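Local coordinates for protein epoxyqueuosine reductase (Streptococcus thermophilus, PDB 5D6S) that binds cobalamin and two iron/sulfur clusters in one chain, as a QueG-family epoxyqueuosine reductase with a double-cluster 4Fe-4S domain, at residues Ile119-Asn122 against Ser123-Leu126; Tyr128-Val131 against Leu132-Leu136; Glu306-Gly309 against Met310-Gly313. All coordinates share one frame; numbering follows the deposited sequence.

Interaction 1 (Ile119-Asn122 against Ser123-Leu126)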
ATOM      1  N   ILE A 119     -10.078  -2.475   3.061  1.00 61.39           N
ATOM      2  CA  ILE A 119      -8.688  -2.189   3.315  1.00 64.14           C
ATOM      3  C   ILE A 119      -7.869  -3.161   2.446  1.00 59.91           C
ATOM      4  O   ILE A 119      -8.080  -4.351   2.499  1.00 47.58           O
ATOM      5  CB  ILE A 119      -8.365  -2.319   4.815  1.00 66.94           C
ATOM      6  CG1 ILE A 119      -6.822  -2.489   4.916  1.00 61.61           C
ATOM      7  CG2 ILE A 119      -9.252  -3.421   5.394  1.00 77.44           C
ATOM      8  CD1 ILE A 119      -6.199  -3.741   5.503  1.00 67.32           C
ATOM      9  N   THR A 120      -6.972  -2.625   1.613  1.00 62.55           N
ATOM     10  CA  THR A 120      -6.283  -3.387   0.539  1.00 61.01           C
ATOM     11  C   THR A 120      -5.818  -4.791   0.921  1.00 61.08           C
ATOM     12  O   THR A 120      -5.310  -4.999   2.022  1.00 68.08           O
ATOM     13  CB  THR A 120      -5.050  -2.640  -0.020  1.00 59.61           C
ATOM     14  OG1 THR A 120      -4.376  -3.483  -0.960  1.00 64.06           O
ATOM     15  CG2 THR A 120      -4.074  -2.291   1.061  1.00 57.84           C
ATOM     16  N   PRO A 121      -5.993  -5.764   0.010  1.00 67.08           N
ATOM     17  CA  PRO A 121      -5.540  -7.137   0.287  1.00 61.47           C
ATOM     18  C   PRO A 121      -4.035  -7.221   0.511  1.00 61.56           C
ATOM     19  O   PRO A 121      -3.573  -8.169   1.146  1.00 58.91           O
ATOM     20  CB  PRO A 121      -5.931  -7.925  -0.968  1.00 63.03           C
ATOM     21  CG  PRO A 121      -6.619  -6.986  -1.909  1.00 63.43           C
ATOM     22  CD  PRO A 121      -6.517  -5.594  -1.365  1.00 69.29           C
ATOM     23  N   ASN A 122      -3.293  -6.225  -0.010  1.00 55.33           N
ATOM     24  CA  ASN A 122      -1.857  -6.050   0.271  1.00 52.46           C
ATOM     25  C   ASN A 122      -1.536  -6.002   1.763  1.00 53.91           C
ATOM     26  O   ASN A 122      -0.381  -6.163   2.170  1.00 51.91           O
ATOM     27  CB  ASN A 122      -1.344  -4.764  -0.399  1.00 53.10           C
ATOM     28  CG  ASN A 122       0.182  -4.703  -0.491  1.00 53.65           C
ATOM     29  OD1 ASN A 122       0.831  -5.642  -0.945  1.00 59.90           O
ATOM     30  ND2 ASN A 122       0.762  -3.595  -0.068  1.00 61.68           N
ATOM     31  N   SER A 123      -2.561  -5.725   2.571  1.00 57.34           N
ATOM     32  CA  SER A 123      -2.412  -5.611   4.001  1.00 55.35           C
ATOM     33  C   SER A 123      -3.339  -6.561   4.757  1.00 60.86           C
ATOM     34  O   SER A 123      -3.680  -6.284   5.912  1.00 56.51           O
ATOM     35  CB  SER A 123      -2.681  -4.174   4.435  1.00 58.67           C
ATOM     36  OG  SER A 123      -2.326  -3.978   5.790  1.00 56.95           O
ATOM     37  N   TRP A 124      -3.749  -7.675   4.129  1.00 63.48           N
ATOM     38  CA  TRP A 124      -4.514  -8.715   4.856  1.00 56.74           C
ATOM     39  C   TRP A 124      -3.551  -9.641   5.510  1.00 52.34           C
ATOM     40  O   TRP A 124      -2.512  -9.946   4.959  1.00 56.15           O
ATOM     41  CB  TRP A 124      -5.440  -9.507   3.963  1.00 57.75           C
ATOM     42  CG  TRP A 124      -6.545  -8.717   3.343  1.00 63.15           C
ATOM     43  CD1 TRP A 124      -6.963  -7.467   3.697  1.00 61.47           C
ATOM     44  CD2 TRP A 124      -7.398  -9.141   2.273  1.00 65.39           C
ATOM     45  NE1 TRP A 124      -8.008  -7.068   2.896  1.00 66.30           N
ATOM     46  CE2 TRP A 124      -8.291  -8.072   2.003  1.00 73.32           C
ATOM     47  CE3 TRP A 124      -7.479 -10.301   1.500  1.00 62.40           C
ATOM     48  CZ2 TRP A 124      -9.258  -8.137   0.990  1.00 70.32           C
ATOM     49  CZ3 TRP A 124      -8.436 -10.362   0.486  1.00 65.03           C
ATOM     50  CH2 TRP A 124      -9.320  -9.288   0.252  1.00 70.33           C
ATOM     51  N   GLY A 125      -3.858 -10.047   6.732  1.00 58.84           N
ATOM     52  CA  GLY A 125      -2.984 -10.954   7.469  1.00 51.04           C
ATOM     53  C   GLY A 125      -1.637 -10.355   7.768  1.00 56.77           C
ATOM     54  O   GLY A 125      -1.423  -9.159   7.557  1.00 77.91           O
ATOM     55  N   LEU A 126      -0.707 -11.196   8.207  1.00 61.29           N
ATOM     56  CA  LEU A 126       0.583 -10.744   8.718  1.00 61.06           C
ATOM     57  C   LEU A 126       1.416  -9.879   7.783  1.00 60.60           C
ATOM     58  O   LEU A 126       1.540 -10.168   6.611  1.00 59.20           O
ATOM     59  CB  LEU A 126       1.447 -11.912   9.155  1.00 66.67           C
ATOM     60  CG  LEU A 126       2.102 -11.563  10.485  1.00 73.65           C
ATOM     61  CD1 LEU A 126       1.011 -11.558  11.533  1.00 85.42           C
ATOM     62  CD2 LEU A 126       3.172 -12.561  10.870  1.00 72.12           C
TER
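Trp-124 folds back over Pro-121 in a local turn contact, largely buried, within the loop that runs from strand 93-100 to helix 128-144 and passes the cobalamin. The central element is a CH-pi contact: CA of Pro-121 stands over the face of the five-membered ring of Trp-124, 3.3 Å from its centroid and 10° off the normal. CB and CG of the proline reach over the six-membered part of the indole, with CB of Pro-121 3.8 Å from CE3 of Trp-124. With CG anti to its own carbonyl carbon (chi1 -64°), the indole is carried back over the preceding residues, and NE1 of Trp-124 donates to the backbone O of Ile-119 at 2.7 Å. The bond is bent at the hydrogen (136°), the acceptor lying tilted out of the ring plane; it helps to hold the indole's rotation over the proline. Two backbone bonds close the turn beneath it: N of Ser-123 to O of Thr-120 (2.9 Å) and N of Trp-124 to O of Pro-121 (3.0 Å). CD1 of Ile-119 fills in beside them, 3.7 Å from CB of Ser-123. An ST turn precedes the indole contact, OG1 of Thr-120 accepting from N of Asn-122 at 3.1 Å; the same hydroxyl is hydrogen-bonded to Asp-264, and Thr-120 and Asn-122 both line the cobalamin pocket. Farther out, Ser-123 packs on Ile-311, Trp-124 on Leu-105, and Asn-122 and Leu-126 touch Tyr-128 and Val-131 at the start of helix 128-144.

Interaction 2 (Tyr128-Val131 against Leu132-Leu136)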
ATOM      1  N   TYR A 128       3.548  -8.309   5.411  1.00 54.35           N
ATOM      2  CA  TYR A 128       4.453  -8.941   4.443  1.00 55.86           C
ATOM      3  C   TYR A 128       5.929  -8.732   4.796  1.00 60.42           C
ATOM      4  O   TYR A 128       6.731  -9.638   4.656  1.00 65.50           O
ATOM      5  CB  TYR A 128       4.137  -8.507   2.990  1.00 55.59           C
ATOM      6  CG  TYR A 128       4.513  -7.104   2.550  1.00 57.36           C
ATOM      7  CD1 TYR A 128       5.800  -6.810   2.118  1.00 60.93           C
ATOM      8  CD2 TYR A 128       3.577  -6.080   2.527  1.00 61.23           C
ATOM      9  CE1 TYR A 128       6.145  -5.540   1.673  1.00 57.63           C
ATOM     10  CE2 TYR A 128       3.923  -4.804   2.110  1.00 64.82           C
ATOM     11  CZ  TYR A 128       5.218  -4.546   1.677  1.00 60.15           C
ATOM     12  OH  TYR A 128       5.584  -3.280   1.264  1.00 63.46           O
ATOM     13  N   HIS A 129       6.282  -7.543   5.254  1.00 62.13           N
ATOM     14  CA  HIS A 129       7.669  -7.272   5.653  1.00 64.97           C
ATOM     15  C   HIS A 129       8.180  -8.357   6.563  1.00 61.12           C
ATOM     16  O   HIS A 129       9.298  -8.796   6.412  1.00 66.39           O
ATOM     17  CB  HIS A 129       7.828  -5.916   6.381  1.00 62.94           C
ATOM     18  CG  HIS A 129       7.456  -4.725   5.546  1.00 63.95           C
ATOM     19  ND1 HIS A 129       6.148  -4.319   5.368  1.00 64.74           N
ATOM     20  CD2 HIS A 129       8.217  -3.849   4.853  1.00 56.20           C
ATOM     21  CE1 HIS A 129       6.120  -3.246   4.598  1.00 59.38           C
ATOM     22  NE2 HIS A 129       7.362  -2.938   4.275  1.00 55.26           N
ATOM     23  N   TYR A 130       7.400  -8.746   7.560  1.00 60.70           N
ATOM     24  CA  TYR A 130       7.866  -9.786   8.457  1.00 64.39           C
ATOM     25  C   TYR A 130       7.894 -11.149   7.743  1.00 66.07           C
ATOM     26  O   TYR A 130       8.845 -11.916   7.894  1.00 66.54           O
ATOM     27  CB  TYR A 130       7.029  -9.901   9.736  1.00 71.98           C
ATOM     28  CG  TYR A 130       7.319 -11.232  10.365  1.00 92.86           C
ATOM     29  CD1 TYR A 130       8.562 -11.483  10.964  1.00100.15           C
ATOM     30  CD2 TYR A 130       6.412 -12.291  10.258  1.00101.93           C
ATOM     31  CE1 TYR A 130       8.860 -12.733  11.487  1.00107.77           C
ATOM     32  CE2 TYR A 130       6.695 -13.549  10.780  1.00107.79           C
ATOM     33  CZ  TYR A 130       7.919 -13.769  11.388  1.00112.54           C
ATOM     34  OH  TYR A 130       8.213 -15.015  11.900  1.00113.09           O
ATOM     35  N   VAL A 131       6.842 -11.458   6.987  1.00 64.35           N
ATOM     36  CA  VAL A 131       6.731 -12.753   6.323  1.00 65.39           C
ATOM     37  C   VAL A 131       7.937 -12.994   5.396  1.00 68.28           C
ATOM     38  O   VAL A 131       8.577 -14.044   5.456  1.00 69.92           O
ATOM     39  CB  VAL A 131       5.405 -12.902   5.535  1.00 62.17           C
ATOM     40  CG1 VAL A 131       5.348 -14.244   4.823  1.00 60.71           C
ATOM     41  CG2 VAL A 131       4.201 -12.791   6.458  1.00 65.15           C
ATOM     42  N   LEU A 132       8.237 -12.019   4.547  1.00 66.57           N
ATOM     43  CA  LEU A 132       9.316 -12.159   3.576  1.00 59.43           C
ATOM     44  C   LEU A 132      10.708 -12.146   4.211  1.00 61.67           C
ATOM     45  O   LEU A 132      11.573 -12.879   3.768  1.00 59.39           O
ATOM     46  CB  LEU A 132       9.211 -11.098   2.465  1.00 57.41           C
ATOM     47  CG  LEU A 132       8.417 -11.630   1.278  1.00 57.96           C
ATOM     48  CD1 LEU A 132       6.985 -11.944   1.686  1.00 54.82           C
ATOM     49  CD2 LEU A 132       8.462 -10.679   0.084  1.00 61.92           C
ATOM     50  N   GLN A 133      10.936 -11.306   5.220  1.00 63.88           N
ATOM     51  CA  GLN A 133      12.227 -11.294   5.898  1.00 66.73           C
ATOM     52  C   GLN A 133      12.472 -12.646   6.522  1.00 68.84           C
ATOM     53  O   GLN A 133      13.599 -13.121   6.507  1.00 66.84           O
ATOM     54  CB  GLN A 133      12.346 -10.182   6.943  1.00 80.93           C
ATOM     55  CG  GLN A 133      13.001  -8.914   6.377  1.00 96.89           C
ATOM     56  CD  GLN A 133      12.568  -7.637   7.101  1.00105.19           C
ATOM     57  OE1 GLN A 133      12.034  -6.695   6.502  1.00 85.45           O
ATOM     58  NE2 GLN A 133      12.783  -7.616   8.412  1.00125.58           N
ATOM     59  N   ASP A 134      11.428 -13.278   7.057  1.00 68.87           N
ATOM     60  CA  ASP A 134      11.541 -14.646   7.572  1.00 72.35           C
ATOM     61  C   ASP A 134      11.942 -15.638   6.459  1.00 71.92           C
ATOM     62  O   ASP A 134      12.863 -16.440   6.635  1.00 65.63           O
ATOM     63  CB  ASP A 134      10.227 -15.083   8.228  1.00 83.17           C
ATOM     64  CG  ASP A 134      10.256 -16.533   8.707  1.00 86.94           C
ATOM     65  OD1 ASP A 134      10.921 -16.793   9.735  1.00 87.96           O
ATOM     66  OD2 ASP A 134       9.603 -17.393   8.054  1.00 81.50           O
ATOM     67  N   LYS A 135      11.249 -15.589   5.321  1.00 70.76           N
ATOM     68  CA  LYS A 135      11.584 -16.430   4.149  1.00 71.62           C
ATOM     69  C   LYS A 135      13.034 -16.243   3.621  1.00 76.53           C
ATOM     70  O   LYS A 135      13.741 -17.220   3.394  1.00 66.54           O
ATOM     71  CB  LYS A 135      10.572 -16.196   3.019  1.00 69.31           C
ATOM     72  CG  LYS A 135       9.255 -16.934   3.238  1.00 63.50           C
ATOM     73  CD  LYS A 135       8.240 -16.589   2.164  1.00 64.79           C
ATOM     74  CE  LYS A 135       7.061 -17.544   2.137  1.00 65.34           C
ATOM     75  NZ  LYS A 135       6.487 -17.820   3.482  1.00 67.98           N
ATOM     76  N   LEU A 136      13.459 -14.995   3.440  1.00 77.43           N
ATOM     77  CA  LEU A 136      14.857 -14.677   3.105  1.00 72.12           C
ATOM     78  C   LEU A 136      15.904 -15.139   4.115  1.00 75.08           C
ATOM     79  O   LEU A 136      17.049 -15.370   3.756  1.00 82.28           O
ATOM     80  CB  LEU A 136      15.031 -13.162   2.952  1.00 68.37           C
ATOM     81  CG  LEU A 136      14.341 -12.478   1.784  1.00 64.03           C
ATOM     82  CD1 LEU A 136      14.788 -11.026   1.740  1.00 63.31           C
ATOM     83  CD2 LEU A 136      14.657 -13.160   0.465  1.00 70.53           C
TER
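Tyr-130 and Asp-134 lie side by side one turn apart on helix 128-144, CB of Asp-134 packing 4.1 Å from CZ of Tyr-130. The carboxylate plane is turned 31° from the phenol ring, and both groups leave the helix in the same direction. On the next flank Lys-135 runs alongside Val-131 and bends at its last torsion (chi4 47°), which leaves NZ of Lys-135 4.0 Å from CG1 of Val-131. The aliphatic part of Gln-133 passes close to the carbonyl of His-129, with CB of Gln-133 3.4 Å from O of His-129. Successive i to i+4 backbone bonds set this spacing, beginning with N of Leu-132 to O of Tyr-128 at 2.8 Å, almost straight at 179°. At the first turn the rings of Tyr-128 and His-129 lie face against face, ND1 of His-129 3.7 Å above the phenol plane of Tyr-128. Asp-127 and Asp-157 bind the two imidazole nitrogens, while Tyr-128 stacks on Tyr-191 and touches the cobalamin. Leu-132 faces Ile-97 and Val-99 of strand 93-100. Gripped by an aspartate at each nitrogen, the His-129 ring is held in its rotation, and both of its polar atoms are satisfied.

Interaction 3 (Glu306-Gly309 against Met310-Gly313)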
ATOM      1  N   GLU A 306      -3.137  -4.138  19.847  1.00 63.05           N
ATOM      2  CA  GLU A 306      -3.541  -5.511  20.092  1.00 58.45           C
ATOM      3  C   GLU A 306      -4.261  -6.110  18.895  1.00 57.05           C
ATOM      4  O   GLU A 306      -4.119  -7.282  18.631  1.00 68.56           O
ATOM      5  CB  GLU A 306      -4.411  -5.610  21.365  1.00 70.60           C
ATOM      6  CG  GLU A 306      -3.608  -5.445  22.669  1.00 83.83           C
ATOM      7  CD  GLU A 306      -4.433  -4.985  23.881  1.00 87.04           C
ATOM      8  OE1 GLU A 306      -5.676  -5.046  23.846  1.00 78.39           O
ATOM      9  OE2 GLU A 306      -3.816  -4.569  24.889  1.00 94.18           O
ATOM     10  N   THR A 307      -5.069  -5.329  18.191  1.00 55.60           N
ATOM     11  CA  THR A 307      -6.003  -5.884  17.200  1.00 60.61           C
ATOM     12  C   THR A 307      -5.541  -5.765  15.745  1.00 55.85           C
ATOM     13  O   THR A 307      -5.942  -6.574  14.914  1.00 65.96           O
ATOM     14  CB  THR A 307      -7.393  -5.200  17.294  1.00 60.77           C
ATOM     15  OG1 THR A 307      -7.219  -3.799  17.507  1.00 60.17           O
ATOM     16  CG2 THR A 307      -8.213  -5.766  18.433  1.00 62.49           C
ATOM     17  N   PHE A 308      -4.770  -4.727  15.454  1.00 44.89           N
ATOM     18  CA  PHE A 308      -4.401  -4.360  14.102  1.00 47.02           C
ATOM     19  C   PHE A 308      -2.906  -4.236  13.930  1.00 55.30           C
ATOM     20  O   PHE A 308      -2.413  -4.053  12.802  1.00 57.40           O
ATOM     21  CB  PHE A 308      -5.028  -3.012  13.725  1.00 49.54           C
ATOM     22  CG  PHE A 308      -6.441  -3.114  13.217  1.00 48.41           C
ATOM     23  CD1 PHE A 308      -7.513  -3.068  14.084  1.00 44.86           C
ATOM     24  CD2 PHE A 308      -6.686  -3.282  11.865  1.00 49.28           C
ATOM     25  CE1 PHE A 308      -8.815  -3.189  13.627  1.00 48.57           C
ATOM     26  CE2 PHE A 308      -7.977  -3.373  11.396  1.00 53.53           C
ATOM     27  CZ  PHE A 308      -9.053  -3.335  12.280  1.00 51.68           C
ATOM     28  N   GLY A 309      -2.171  -4.380  15.028  1.00 52.72           N
ATOM     29  CA  GLY A 309      -0.737  -4.081  15.048  1.00 60.87           C
ATOM     30  C   GLY A 309       0.138  -4.967  14.180  1.00 62.36           C
ATOM     31  O   GLY A 309       1.284  -4.637  13.908  1.00 62.16           O
ATOM     32  N   MET A 310      -0.411  -6.097  13.758  1.00 72.08           N
ATOM     33  CA  MET A 310       0.317  -7.111  13.007  1.00 75.55           C
ATOM     34  C   MET A 310       0.264  -6.871  11.507  1.00 67.14           C
ATOM     35  O   MET A 310       1.016  -7.497  10.778  1.00 74.47           O
ATOM     36  CB  MET A 310      -0.323  -8.476  13.261  1.00 82.14           C
ATOM     37  CG  MET A 310      -1.645  -8.639  12.505  1.00 91.78           C
ATOM     38  SD  MET A 310      -3.063  -9.189  13.459  1.00104.22           S
ATOM     39  CE  MET A 310      -3.170  -7.951  14.751  1.00 98.40           C
ATOM     40  N   ILE A 311      -0.665  -6.042  11.040  1.00 61.56           N
ATOM     41  CA  ILE A 311      -0.811  -5.842   9.587  1.00 66.34           C
ATOM     42  C   ILE A 311       0.121  -4.734   9.078  1.00 62.69           C
ATOM     43  O   ILE A 311       0.554  -3.850   9.823  1.00 70.34           O
ATOM     44  CB  ILE A 311      -2.283  -5.572   9.132  1.00 64.42           C
ATOM     45  CG1 ILE A 311      -2.772  -4.180   9.546  1.00 68.78           C
ATOM     46  CG2 ILE A 311      -3.233  -6.633   9.675  1.00 57.81           C
ATOM     47  CD1 ILE A 311      -4.050  -3.756   8.855  1.00 64.40           C
ATOM     48  N   ALA A 312       0.401  -4.779   7.789  1.00 57.77           N
ATOM     49  CA  ALA A 312       1.277  -3.799   7.156  1.00 50.78           C
ATOM     50  C   ALA A 312       0.756  -2.385   7.377  1.00 51.41           C
ATOM     51  O   ALA A 312       1.534  -1.465   7.668  1.00 54.22           O
ATOM     52  CB  ALA A 312       1.398  -4.086   5.674  1.00 50.36           C
ATOM     53  N   GLY A 313      -0.555  -2.216   7.217  1.00 52.62           N
ATOM     54  CA  GLY A 313      -1.187  -0.907   7.277  1.00 49.78           C
ATOM     55  C   GLY A 313      -1.126  -0.218   8.616  1.00 50.60           C
ATOM     56  O   GLY A 313      -1.591   0.919   8.738  1.00 48.15           O
TER
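Phe-308 and Ile-311 meet across a type I beta turn, Phe-308 to Ile-311, that leads the chain out of helix 301-308 toward helix 318-331. Its hydrogen bond joins the two ends: N of Ile-311 donates to O of Phe-308 at 3.2 Å, nearly straight at the hydrogen (166°) but coming from above the carbonyl plane. CG1 of Ile-311 also lies close to this carbonyl oxygen.

The side chains of the same two residues also make an apolar contact. Phe-308 and Ile-311 point the same way, and CD1 of Ile-311 reaches the edge of the phenyl ring near its plane, 4.0 Å from CD2 of Phe-308. The first torsion of Ile-311 (chi1 72°) sets CG1 between its own N and carbonyl carbon, from where CD1 extends to the ring. Phe-308 also meets Phe-296 edge-to-face and packs on Leu-288 of helix 286-289, so this side of the turn joins the short helices before it.

Local polar bonds brace the flanks: OG1 of Thr-307 bonds to the carbonyl of Ser-303 one turn back in its helix, and OG of Ser-314 to the carbonyl of Ile-311. A backbone bond between Met-310 and Asp-127 joins the turn to the chain just before helix 128-144, and the side chain of Met-310 touches Leu-126 and Leu-288.

That side chain, bent at chi2 and chi3, curls back along the preceding residues and brings the methyl CE of Met-310 toward the backbone carbonyl of Thr-307.

Interactions 1 and 2 follow one another along the chain, their centres 15 Å apart, and pack through CG2 of Val-131 on O of Leu-126 at 3.7 Å. Interaction 3 comes much later in sequence but lies beside interaction 1, about 10 Å between centres; its last residue is joined there by a probable hydrogen bond from N of Gly-313 to OG of Ser-123, 2.9 Å. Interactions 2 and 3 do not touch, and the 119-126 loop bridges them. Cobalamin is met by the first two: the side chain of Thr-120 comes within about 3 Å of it and that of Tyr-128 within about 4 Å, whereas Ile-311 remains about 12 Å away.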